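Local atomic coordinates of putative metal-dependent isothiocyanate hydrolase SaxA (Pectobacterium carotovorum, PDB entry 6BRM), a protein that probably hydrolyses isothiocyanates, using a pair of zinc ions held in a metallo-beta-lactamase-type fold. Residues K110-F115 / L175-P180; T165-P170 / L206-M211. All coordinates share one frame; numbering follows the deposited sequence. Where two conformers were deposited one is given.

Interaction 1, a surface salt bridge, and interaction 2, a partly buried apolar contact, both involve helix 169-178, and their chemistry follows their place in the fold. Interaction 1 rests on one charged pair between the edge strand 112-114 and the C-terminal end of the helix. Interaction 2 has no hydrogen bond across it: an indole packs on helix 203-211. The loop leading into helix 169-178 carries interaction 2, its last turn interaction 1. The centres lie about 17 Å apart, yet the two sets meet where Leu-175 CD1 comes 4.2 Å from Thr-208 CG2. Interaction 2 also borders the second subunit, whereas no other subunit touches interaction 1.

Interaction 1 of 2, residues K110-F115 / L175-P180; sequences KDENHF and LQRFKP
The guanidinium of Arg-177 meets Glu-112 OE1 at its edge, in its own plane, while Phe-178 CZ lies over one face, 3.3 Å above that plane and offset toward the rim. Phe-178 in turn receives Arg-177 CD over one ring face. The contact is a surface salt bridge in the metallo-beta-lactamase fold, joining the outermost strand 112-114 of one sheet to the end of helix 169-178. The backbones stay well apart, with Glu-112 CA and Phe-178 CA 12.3 Å from each other, and two long side chains span the gap. Arg-177 reaches across because CG stands anti to the backbone N (chi1 180°) and the chain runs extended as far as NE. Arg-177 NH2 donates to Glu-112 OE1 over 2.8 Å, nearly along the C-O axis of the acceptor, although the N-H...O angle is a bent 144°. Carboxylate and guanidinium planes are turned 44° apart. Tyr-122 of strand 120-124 touches both Glu-112 and Arg-177, and its ring meets that of Phe-178. The second carboxylate oxygen is also engaged, which should restrict rotation of the group: His-114 NE2 donates a nearly straight 3.2 Å hydrogen bond to Glu-112 OE2, reaching it from above the carboxylate plane.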
ATOM      1  N   LYS B 110       7.633   2.868 -15.264  1.00 48.94           N
ATOM      2  CA  LYS B 110       6.186   2.943 -15.109  1.00 47.76           C
ATOM      3  C   LYS B 110       5.736   1.722 -14.320  1.00 47.90           C
ATOM      4  O   LYS B 110       6.537   0.825 -14.041  1.00 46.96           O
ATOM      5  CB  LYS B 110       5.495   2.998 -16.469  1.00 47.41           C
ATOM      6  CG  LYS B 110       5.863   4.232 -17.280  1.00 48.27           C
ATOM      7  CD  LYS B 110       5.178   4.243 -18.635  1.00 48.74           C
ATOM      8  CE  LYS B 110       5.720   5.362 -19.510  1.00 50.16           C
ATOM      9  NZ  LYS B 110       5.526   6.713 -18.911  1.00 51.48           N
ATOM     10  N   ASP B 111       4.458   1.696 -13.957  1.00 48.43           N
ATOM     11  CA  ASP B 111       3.878   0.548 -13.252  1.00 47.12           C
ATOM     12  C   ASP B 111       3.967  -0.736 -14.076  1.00 46.02           C
ATOM     13  O   ASP B 111       4.119  -1.818 -13.513  1.00 47.30           O
ATOM     14  CB  ASP B 111       2.425   0.832 -12.861  1.00 48.10           C
ATOM     15  CG  ASP B 111       2.312   1.907 -11.798  1.00 49.82           C
ATOM     16  OD1 ASP B 111       3.040   2.919 -11.891  1.00 51.33           O
ATOM     17  OD2 ASP B 111       1.501   1.741 -10.861  1.00 52.80           O
ATOM     18  N   GLU B 112       3.864  -0.603 -15.400  1.00 45.89           N
ATOM     19  CA  GLU B 112       4.082  -1.703 -16.343  1.00 44.90           C
ATOM     20  C   GLU B 112       5.039  -1.238 -17.433  1.00 43.46           C
ATOM     21  O   GLU B 112       4.888  -0.134 -17.947  1.00 41.90           O
ATOM     22  CB  GLU B 112       2.757  -2.137 -16.970  1.00 45.44           C
ATOM     23  CG  GLU B 112       1.662  -2.431 -15.952  1.00 45.64           C
ATOM     24  CD  GLU B 112       0.513  -3.239 -16.524  1.00 47.06           C
ATOM     25  OE1 GLU B 112      -0.099  -4.011 -15.758  1.00 47.53           O
ATOM     26  OE2 GLU B 112       0.220  -3.111 -17.737  1.00 50.54           O
ATOM     27  N   ASN B 113       6.020  -2.076 -17.778  1.00 43.37           N
ATOM     28  CA  ASN B 113       7.041  -1.725 -18.776  1.00 43.09           C
ATOM     29  C   ASN B 113       7.230  -2.871 -19.777  1.00 44.49           C
ATOM     30  O   ASN B 113       8.155  -3.683 -19.658  1.00 42.98           O
ATOM     31  CB  ASN B 113       8.370  -1.352 -18.101  1.00 42.65           C
ATOM     32  CG  ASN B 113       8.212  -0.268 -17.047  1.00 41.99           C
ATOM     33  OD1 ASN B 113       8.386   0.919 -17.325  1.00 41.63           O
ATOM     34  ND2 ASN B 113       7.860  -0.673 -15.835  1.00 40.76           N
ATOM     35  N   HIS B 114       6.339  -2.907 -20.770  1.00 45.61           N
ATOM     36  CA  HIS B 114       6.323  -3.952 -21.795  1.00 45.02           C
ATOM     37  C   HIS B 114       7.294  -3.582 -22.901  1.00 44.98           C
ATOM     38  O   HIS B 114       7.123  -2.550 -23.552  1.00 44.61           O
ATOM     39  CB  HIS B 114       4.911  -4.117 -22.378  1.00 45.60           C
ATOM     40  CG  HIS B 114       3.861  -4.391 -21.346  1.00 45.77           C
ATOM     41  ND1 HIS B 114       3.545  -5.665 -20.924  1.00 45.87           N
ATOM     42  CD2 HIS B 114       3.071  -3.553 -20.634  1.00 46.45           C
ATOM     43  CE1 HIS B 114       2.599  -5.600 -20.004  1.00 47.31           C
ATOM     44  NE2 HIS B 114       2.297  -4.329 -19.806  1.00 47.64           N
ATOM     45  N   PHE B 115       8.318  -4.411 -23.099  1.00 45.91           N
ATOM     46  CA  PHE B 115       9.302  -4.205 -24.170  1.00 46.11           C
ATOM     47  C   PHE B 115       9.008  -5.173 -25.309  1.00 47.38           C
ATOM     48  O   PHE B 115       8.528  -6.287 -25.074  1.00 48.96           O
ATOM     49  CB  PHE B 115      10.730  -4.390 -23.645  1.00 44.31           C
ATOM     50  CG  PHE B 115      11.104  -3.412 -22.571  1.00 42.85           C
ATOM     51  CD1 PHE B 115      11.368  -2.082 -22.889  1.00 43.17           C
ATOM     52  CD2 PHE B 115      11.180  -3.809 -21.240  1.00 41.95           C
ATOM     53  CE1 PHE B 115      11.707  -1.167 -21.900  1.00 41.77           C
ATOM     54  CE2 PHE B 115      11.517  -2.901 -20.248  1.00 41.31           C
ATOM     55  CZ  PHE B 115      11.780  -1.579 -20.578  1.00 41.53           C
ATOM     56  N   LEU B 175       2.166 -11.184  -4.911  1.00 53.86           N
ATOM     57  CA  LEU B 175       2.332 -12.643  -4.906  1.00 53.59           C
ATOM     58  C   LEU B 175       1.111 -13.335  -5.510  1.00 54.20           C
ATOM     59  O   LEU B 175       1.252 -14.305  -6.249  1.00 57.17           O
ATOM     60  CB  LEU B 175       2.564 -13.174  -3.483  1.00 53.45           C
ATOM     61  CG  LEU B 175       3.802 -12.722  -2.696  1.00 53.14           C
ATOM     62  CD1 LEU B 175       3.749 -13.279  -1.279  1.00 51.54           C
ATOM     63  CD2 LEU B 175       5.092 -13.141  -3.384  1.00 52.82           C
ATOM     64  N   GLN B 176      -0.083 -12.836  -5.187  1.00 54.05           N
ATOM     65  CA  GLN B 176      -1.335 -13.394  -5.720  1.00 52.87           C
ATOM     66  C   GLN B 176      -1.507 -13.128  -7.216  1.00 50.59           C
ATOM     67  O   GLN B 176      -1.950 -14.012  -7.951  1.00 53.64           O
ATOM     68  CB  GLN B 176      -2.547 -12.859  -4.950  1.00 53.72           C
ATOM     69  CG  GLN B 176      -2.644 -13.381  -3.522  1.00 54.61           C
ATOM     70  CD  GLN B 176      -3.787 -12.766  -2.732  1.00 55.41           C
ATOM     71  OE1 GLN B 176      -4.584 -11.989  -3.262  1.00 57.52           O
ATOM     72  NE2 GLN B 176      -3.875 -13.117  -1.454  1.00 54.63           N
ATOM     73  N   ARG B 177      -1.153 -11.926  -7.663  1.00 46.78           N
ATOM     74  CA  ARG B 177      -1.269 -11.566  -9.079  1.00 45.20           C
ATOM     75  C   ARG B 177      -0.230 -12.295  -9.934  1.00 45.98           C
ATOM     76  O   ARG B 177      -0.587 -13.166 -10.730  1.00 48.05           O
ATOM     77  CB  ARG B 177      -1.155 -10.046  -9.273  1.00 42.60           C
ATOM     78  CG  ARG B 177      -1.256  -9.578 -10.718  1.00 41.04           C
ATOM     79  CD  ARG B 177      -1.059  -8.076 -10.831  1.00 40.97           C
ATOM     80  NE  ARG B 177      -0.943  -7.633 -12.219  1.00 40.22           N
ATOM     81  CZ  ARG B 177      -0.750  -6.374 -12.608  1.00 40.44           C
ATOM     82  NH1 ARG B 177      -0.647  -5.391 -11.716  1.00 40.75           N
ATOM     83  NH2 ARG B 177      -0.660  -6.090 -13.908  1.00 40.62           N
ATOM     84  N   PHE B 178       1.045 -11.942  -9.763  1.00 45.70           N
ATOM     85  CA  PHE B 178       2.113 -12.407 -10.663  1.00 46.08           C
ATOM     86  C   PHE B 178       2.563 -13.850 -10.403  1.00 46.79           C
ATOM     87  O   PHE B 178       3.134 -14.476 -11.300  1.00 44.69           O
ATOM     88  CB  PHE B 178       3.320 -11.465 -10.608  1.00 45.71           C
ATOM     89  CG  PHE B 178       2.988 -10.036 -10.941  1.00 44.63           C
ATOM     90  CD1 PHE B 178       2.759  -9.653 -12.255  1.00 44.24           C
ATOM     91  CD2 PHE B 178       2.893  -9.075  -9.939  1.00 44.22           C
ATOM     92  CE1 PHE B 178       2.447  -8.338 -12.567  1.00 44.54           C
ATOM     93  CE2 PHE B 178       2.585  -7.758 -10.243  1.00 44.16           C
ATOM     94  CZ  PHE B 178       2.359  -7.388 -11.560  1.00 44.50           C
ATOM     95  N   LYS B 179       2.319 -14.357  -9.188  1.00 47.21           N
ATOM     96  CA  LYS B 179       2.603 -15.755  -8.812  1.00 50.26           C
ATOM     97  C   LYS B 179       4.035 -16.199  -9.147  1.00 50.85           C
ATOM     98  O   LYS B 179       4.230 -17.126  -9.942  1.00 50.74           O
ATOM     99  CB  LYS B 179       1.568 -16.702  -9.441  1.00 51.75           C
ATOM    100  CG  LYS B 179       0.125 -16.362  -9.076  1.00 52.58           C
ATOM    101  CD  LYS B 179      -0.744 -17.598  -8.885  1.00 52.56           C
ATOM    102  CE  LYS B 179      -0.513 -18.246  -7.527  1.00 53.46           C
ATOM    103  NZ  LYS B 179      -1.521 -19.296  -7.218  1.00 53.94           N
ATOM    104  N   PRO B 180       5.041 -15.535  -8.543  1.00 52.64           N
ATOM    105  CA  PRO B 180       6.428 -15.827  -8.908  1.00 53.11           C
ATOM    106  C   PRO B 180       6.910 -17.168  -8.370  1.00 53.54           C
ATOM    107  O   PRO B 180       6.598 -17.519  -7.232  1.00 55.10           O
ATOM    108  CB  PRO B 180       7.223 -14.680  -8.256  1.00 52.97           C
ATOM    109  CG  PRO B 180       6.217 -13.745  -7.666  1.00 52.75           C
ATOM    110  CD  PRO B 180       4.977 -14.543  -7.455  1.00 52.58           C
TER

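Interaction 2 of 2, residues T165-P170 / L206-M211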
ATOM      1  N   THR B 165      10.714  -3.412   1.760  1.00 44.16           N
ATOM      2  CA  THR B 165       9.342  -3.306   2.257  1.00 44.15           C
ATOM      3  C   THR B 165       9.151  -4.261   3.437  1.00 44.14           C
ATOM      4  O   THR B 165       9.780  -5.310   3.472  1.00 44.40           O
ATOM      5  CB  THR B 165       8.304  -3.631   1.149  1.00 43.93           C
ATOM      6  OG1 THR B 165       6.975  -3.540   1.684  1.00 43.73           O
ATOM      7  CG2 THR B 165       8.508  -5.028   0.550  1.00 43.29           C
ATOM      8  N   VAL B 166       8.309  -3.883   4.402  1.00 43.09           N
ATOM      9  CA  VAL B 166       7.787  -4.835   5.393  1.00 43.48           C
ATOM     10  C   VAL B 166       6.500  -5.452   4.830  1.00 44.35           C
ATOM     11  O   VAL B 166       6.067  -5.106   3.719  1.00 44.84           O
ATOM     12  CB  VAL B 166       7.541  -4.198   6.792  1.00 44.39           C
ATOM     13  CG1 VAL B 166       8.777  -3.443   7.266  1.00 44.25           C
ATOM     14  CG2 VAL B 166       6.307  -3.295   6.815  1.00 44.28           C
ATOM     15  N   TRP B 167       5.898  -6.368   5.586  1.00 43.74           N
ATOM     16  CA  TRP B 167       4.654  -7.010   5.163  1.00 43.98           C
ATOM     17  C   TRP B 167       3.486  -6.011   5.141  1.00 44.28           C
ATOM     18  O   TRP B 167       2.999  -5.579   6.191  1.00 41.63           O
ATOM     19  CB  TRP B 167       4.320  -8.204   6.064  1.00 43.96           C
ATOM     20  CG  TRP B 167       3.213  -9.064   5.533  1.00 45.33           C
ATOM     21  CD1 TRP B 167       1.875  -8.781   5.538  1.00 45.90           C
ATOM     22  CD2 TRP B 167       3.345 -10.355   4.926  1.00 45.70           C
ATOM     23  NE1 TRP B 167       1.170  -9.811   4.967  1.00 46.11           N
ATOM     24  CE2 TRP B 167       2.046 -10.791   4.581  1.00 45.82           C
ATOM     25  CE3 TRP B 167       4.435 -11.184   4.634  1.00 45.85           C
ATOM     26  CZ2 TRP B 167       1.804 -12.024   3.967  1.00 46.47           C
ATOM     27  CZ3 TRP B 167       4.197 -12.405   4.016  1.00 47.02           C
ATOM     28  CH2 TRP B 167       2.888 -12.815   3.690  1.00 47.05           C
ATOM     29  N   VAL B 168       3.068  -5.644   3.927  1.00 44.54           N
ATOM     30  CA  VAL B 168       1.811  -4.917   3.689  1.00 44.47           C
ATOM     31  C   VAL B 168       1.027  -5.658   2.604  1.00 44.59           C
ATOM     32  O   VAL B 168       1.575  -6.552   1.964  1.00 45.00           O
ATOM     33  CB  VAL B 168       2.058  -3.441   3.315  1.00 44.45           C
ATOM     34  CG1 VAL B 168       2.493  -2.667   4.541  1.00 46.14           C
ATOM     35  CG2 VAL B 168       3.099  -3.292   2.206  1.00 44.17           C
ATOM     36  N   LYS B 169      -0.242  -5.307   2.400  1.00 44.89           N
ATOM     37  CA  LYS B 169      -1.086  -6.058   1.440  1.00 45.07           C
ATOM     38  C   LYS B 169      -0.706  -5.851  -0.040  1.00 44.70           C
ATOM     39  O   LYS B 169      -0.936  -6.754  -0.846  1.00 47.37           O
ATOM     40  CB  LYS B 169      -2.598  -5.839   1.687  1.00 45.74           C
ATOM     41  CG  LYS B 169      -3.381  -5.061   0.631  1.00 45.01           C
ATOM     42  CD  LYS B 169      -4.839  -4.944   1.041  1.00 44.23           C
ATOM     43  CE  LYS B 169      -5.680  -4.296  -0.042  1.00 43.81           C
ATOM     44  NZ  LYS B 169      -5.237  -2.921  -0.386  1.00 42.87           N
ATOM     45  N   PRO B 170      -0.130  -4.684  -0.408  1.00 43.67           N
ATOM     46  CA  PRO B 170       0.429  -4.572  -1.766  1.00 43.94           C
ATOM     47  C   PRO B 170       1.508  -5.613  -2.101  1.00 45.02           C
ATOM     48  O   PRO B 170       1.688  -5.957  -3.277  1.00 45.10           O
ATOM     49  CB  PRO B 170       1.015  -3.160  -1.778  1.00 42.04           C
ATOM     50  CG  PRO B 170       0.130  -2.404  -0.860  1.00 42.71           C
ATOM     51  CD  PRO B 170      -0.146  -3.370   0.261  1.00 43.47           C
ATOM     52  N   LEU B 206       8.469 -17.318   6.257  1.00 60.54           N
ATOM     53  CA  LEU B 206       7.448 -18.355   6.454  1.00 60.87           C
ATOM     54  C   LEU B 206       6.064 -17.927   5.948  1.00 61.08           C
ATOM     55  O   LEU B 206       5.390 -18.703   5.265  1.00 61.55           O
ATOM     56  CB  LEU B 206       7.362 -18.744   7.936  1.00 61.30           C
ATOM     57  CG  LEU B 206       6.525 -19.971   8.319  1.00 61.03           C
ATOM     58  CD1 LEU B 206       7.087 -21.250   7.714  1.00 60.43           C
ATOM     59  CD2 LEU B 206       6.452 -20.093   9.834  1.00 61.80           C
ATOM     60  N   ARG B 207       5.657 -16.704   6.283  0.50 61.66           N
ATOM     61  CA  ARG B 207       4.349 -16.168   5.891  0.50 62.04           C
ATOM     62  C   ARG B 207       4.129 -16.104   4.373  0.50 63.10           C
ATOM     63  O   ARG B 207       2.998 -16.258   3.906  0.50 64.38           O
ATOM     64  CB  ARG B 207       4.145 -14.784   6.515  0.50 61.98           C
ATOM     65  CG  ARG B 207       3.783 -14.831   7.992  0.50 61.75           C
ATOM     66  CD  ARG B 207       4.049 -13.508   8.692  0.50 61.34           C
ATOM     67  NE  ARG B 207       3.405 -13.448  10.003  0.50 61.29           N
ATOM     68  CZ  ARG B 207       3.818 -14.118  11.074  0.50 60.46           C
ATOM     69  NH1 ARG B 207       4.878 -14.911  10.999  0.50 59.63           N
ATOM     70  NH2 ARG B 207       3.167 -13.998  12.223  0.50 60.30           N
ATOM     71  N   THR B 208       5.203 -15.876   3.614  1.00 63.25           N
ATOM     72  CA  THR B 208       5.159 -15.938   2.141  1.00 63.53           C
ATOM     73  C   THR B 208       4.946 -17.357   1.629  1.00 65.10           C
ATOM     74  O   THR B 208       4.114 -17.589   0.750  1.00 67.94           O
ATOM     75  CB  THR B 208       6.478 -15.458   1.497  1.00 64.26           C
ATOM     76  OG1 THR B 208       7.591 -16.133   2.094  1.00 65.75           O
ATOM     77  CG2 THR B 208       6.648 -13.991   1.667  1.00 63.11           C
ATOM     78  N   LEU B 209       5.715 -18.290   2.185  1.00 64.33           N
ATOM     79  CA  LEU B 209       5.718 -19.681   1.725  1.00 63.99           C
ATOM     80  C   LEU B 209       4.406 -20.405   2.070  1.00 62.94           C
ATOM     81  O   LEU B 209       4.022 -21.345   1.380  1.00 62.07           O
ATOM     82  CB  LEU B 209       6.938 -20.433   2.288  1.00 64.67           C
ATOM     83  CG  LEU B 209       7.685 -21.374   1.336  1.00 65.13           C
ATOM     84  CD1 LEU B 209       8.305 -20.619   0.167  1.00 64.38           C
ATOM     85  CD2 LEU B 209       8.755 -22.139   2.101  1.00 66.34           C
ATOM     86  N   LYS B 210       3.730 -19.975   3.136  1.00 62.74           N
ATOM     87  CA  LYS B 210       2.356 -20.420   3.416  1.00 62.86           C
ATOM     88  C   LYS B 210       1.397 -19.942   2.324  1.00 61.86           C
ATOM     89  O   LYS B 210       0.547 -20.699   1.864  1.00 61.58           O
ATOM     90  CB  LYS B 210       1.879 -19.923   4.788  1.00 62.68           C
ATOM     91  CG  LYS B 210       2.480 -20.688   5.956  1.00 62.87           C
ATOM     92  CD  LYS B 210       2.159 -20.036   7.290  1.00 62.44           C
ATOM     93  CE  LYS B 210       2.740 -20.838   8.445  1.00 62.69           C
ATOM     94  NZ  LYS B 210       2.823 -20.043   9.702  1.00 62.45           N
ATOM     95  N   MET B 211       1.554 -18.681   1.925  1.00 63.61           N
ATOM     96  CA  MET B 211       0.758 -18.074   0.851  1.00 63.76           C
ATOM     97  C   MET B 211       1.027 -18.752  -0.494  1.00 63.29           C
ATOM     98  O   MET B 211       0.090 -19.087  -1.223  1.00 63.67           O
ATOM     99  CB  MET B 211       1.078 -16.571   0.731  1.00 65.28           C
ATOM    100  CG  MET B 211      -0.088 -15.694   0.292  1.00 67.01           C
ATOM    101  SD  MET B 211      -0.842 -14.789   1.663  1.00 67.62           S
ATOM    102  CE  MET B 211      -1.241 -16.123   2.790  1.00 66.24           C
TER
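Trp-167 and Arg-207 bring the two backbones nearest, their CA atoms 9.2 Å apart, a separation bridged by the indole of Trp-167. In this metallo-beta-lactamase fold, helices 169-178 and 203-211 belong to successive beta-alpha-beta crossovers, linking strand 159-163 to 182-186 and that strand to 216-220. The loop into the first helix follows the zinc ligand Asp-164, but the contact lies away from the metals. A chi1 of -169° swings the indole away from its own backbone N, so that the six-membered ring leads toward helix 203-211. Trp-167 CZ3 comes obliquely to 3.5 Å from Arg-207 CB, CH2 of the same ring lies as close to Arg-207 O, and the backbone N of Thr-208 lies beside the ring edge. Thr-208 CG2 stands 3.7 Å from Trp-167 CZ3, while its OG1 turns back along its own helix to the carbonyls of Asp-204 and Thr-205. Trp-167 NE1 bonds to Tyr-134 O of the second subunit, so a buried polar atom is satisfied across the dimer. Tyr-171 meets the indole edge-to-face. One helical turn beyond Arg-207, Met-211 makes a looser apolar contact, its SD lying 4.5 Å from Trp-167 CZ2, near the ring plane.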